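Local coordinates for protein serine acetyltransferase (Entamoeba histolytica, PDB 3Q1X) that probably catalyses the transfer of an acetyl group to the hydroxyl of L-serine, a step in cysteine biosynthesis, at residues V215-R218 against G219-R222. Sequence-based numbering, arbitrary orientation.
Sequences VIKR and GTKR. With SER (serine), chain B.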
loop_
_atom_site.group_PDB
_atom_site.type_symbol
_atom_site.label_atom_id
_atom_site.label_comp_id
_atom_site.label_asym_id
_atom_site.label_seq_id
_atom_site.Cartn_x
_atom_site.Cartn_y
_atom_site.Cartn_z
ATOM N N VAL A 215 -24.246 16.243 -6.992
ATOM C CA VAL A 215 -23.813 15.081 -7.795
ATOM C C VAL A 215 -23.087 15.412 -9.112
ATOM O O VAL A 215 -23.705 15.865 -10.089
ATOM C CB VAL A 215 -24.995 14.120 -8.090
ATOM C CG1 VAL A 215 -24.474 12.787 -8.603
ATOM C CG2 VAL A 215 -25.860 13.915 -6.843
ATOM N N ILE A 216 -21.786 15.137 -9.147
ATOM C CA ILE A 216 -20.948 15.539 -10.282
ATOM C C ILE A 216 -21.287 14.777 -11.557
ATOM O O ILE A 216 -21.703 13.616 -11.503
ATOM C CB ILE A 216 -19.438 15.406 -9.974
ATOM C CG1 ILE A 216 -19.079 16.202 -8.719
ATOM C CG2 ILE A 216 -18.595 15.918 -11.154
ATOM C CD1 ILE A 216 -17.812 15.739 -8.043
ATOM N N LYS A 217 -21.129 15.464 -12.692
ATOM C CA LYS A 217 -21.320 14.895 -14.025
ATOM C C LYS A 217 -20.537 13.599 -14.162
ATOM O O LYS A 217 -19.403 13.507 -13.699
ATOM C CB LYS A 217 -20.846 15.893 -15.090
ATOM C CG LYS A 217 -20.999 15.409 -16.541
ATOM C CD LYS A 217 -20.669 16.508 -17.560
ATOM C CE LYS A 217 -19.184 16.831 -17.603
ATOM N NZ LYS A 217 -18.385 15.573 -17.652
ATOM N N ARG A 218 -21.148 12.597 -14.785
ATOM C CA ARG A 218 -20.466 11.322 -14.967
ATOM C C ARG A 218 -19.549 11.381 -16.170
ATOM O O ARG A 218 -19.928 11.886 -17.227
ATOM C CB ARG A 218 -21.463 10.168 -15.092
ATOM C CG ARG A 218 -22.598 10.241 -14.077
ATOM C CD ARG A 218 -22.116 10.807 -12.742
ATOM N NE ARG A 218 -21.643 9.766 -11.859
ATOM C CZ ARG A 218 -21.171 9.956 -10.630
ATOM N NH1 ARG A 218 -21.078 11.173 -10.089
ATOM N NH2 ARG A 218 -20.781 8.905 -9.944
ATOM N N GLY A 219 -18.335 10.875 -15.983
ATOM C CA GLY A 219 -17.385 10.693 -17.076
ATOM C C GLY A 219 -16.887 11.963 -17.735
ATOM O O GLY A 219 -16.684 12.985 -17.074
ATOM N N THR A 220 -16.715 11.877 -19.052
ATOM C CA THR A 220 -16.097 12.906 -19.906
ATOM C C THR A 220 -14.592 13.032 -19.704
ATOM O O THR A 220 -14.067 12.737 -18.629
ATOM C CB THR A 220 -16.743 14.315 -19.807
ATOM O OG1 THR A 220 -16.293 14.987 -18.619
ATOM C CG2 THR A 220 -18.278 14.237 -19.872
ATOM N N LYS A 221 -13.915 13.490 -20.756
ATOM C CA LYS A 221 -12.474 13.703 -20.738
ATOM C C LYS A 221 -12.134 14.798 -19.728
ATOM O O LYS A 221 -12.563 15.951 -19.863
ATOM C CB LYS A 221 -11.996 14.042 -22.158
ATOM C CG LYS A 221 -10.549 14.482 -22.311
ATOM C CD LYS A 221 -9.554 13.455 -21.798
ATOM C CE LYS A 221 -8.174 13.704 -22.404
ATOM N NZ LYS A 221 -7.102 12.959 -21.696
ATOM N N ARG A 222 -11.365 14.426 -18.706
ATOM C CA ARG A 222 -11.143 15.298 -17.548
ATOM C C ARG A 222 -9.774 15.079 -16.896
ATOM O O ARG A 222 -9.463 15.698 -15.875
ATOM C CB ARG A 222 -12.258 15.099 -16.510
ATOM C CG ARG A 222 -12.270 13.702 -15.891
ATOM C CD ARG A 222 -13.638 13.331 -15.358
ATOM N NE ARG A 222 -13.608 12.055 -14.644
ATOM C CZ ARG A 222 -13.844 10.870 -15.193
ATOM N NH1 ARG A 222 -14.122 10.763 -16.492
ATOM N NH2 ARG A 222 -13.794 9.779 -14.434
HETATM N N SER B . -11.924 9.877 -9.328
HETATM C CA SER B . -11.943 11.261 -9.892
HETATM C C SER B . -12.281 11.231 -11.375
HETATM O O SER B . -12.420 10.165 -11.971
HETATM C CB SER B . -10.593 11.948 -9.670
HETATM O OG SER B . -9.562 11.303 -10.407
HETATM O OXT SER B . -12.421 12.272 -12.005
HETATM O O HOH W 1 -17.192 14.684 -14.854
#
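Lys217 and Thr220 meet across a turn in the long loop that leaves the left-handed beta helix after strand 203-205 and rejoins it at strand 225-226. The lysine chain bends at its last two torsions and crosses the threonine side chain at about a right angle, with CE 3.6 Å from Thr220 CG2; the ammonium sits too close to the threonine for its exact place to be trusted. A water bridges the carbonyls on either side of Arg218, donating to Lys217 O and to Gly219 O (2.8 Å each). Gly219 O also accepts from Thr220 OG1, which lies in the carbonyl plane on a lone pair.

Arg222 carries the turn into the serine pocket. From CB, its CG lies between the backbone N and the carbonyl carbon (chi1 65°), and from there the chain runs extended to NE. Arg222 CD passes 3.7 Å from OXT of the bound serine; Arg222 NE then donates to that OXT at 2.9 Å, while Arg222 NH2 reaches the other carboxylate oxygen, O, at 2.8 Å. Arg222 NH1 turns back to Thr220 O at 2.9 Å, and Glu188 forms a salt bridge with NH2, so both protein and ligand fix the group's rotation. Asp114 and Asp179 of the second subunit also hydrogen-bond the serine, placing the site at a subunit interface.

The Arg218 guanidinium reaches the second subunit, NH1 bonding its Tyr111 O and NH2 its Ala117 O, while the bent chain brings Arg218 NH1 2.9 Å from Ile216 O in a nearly straight bond (172°), the oxygen lying in the guanidinium plane.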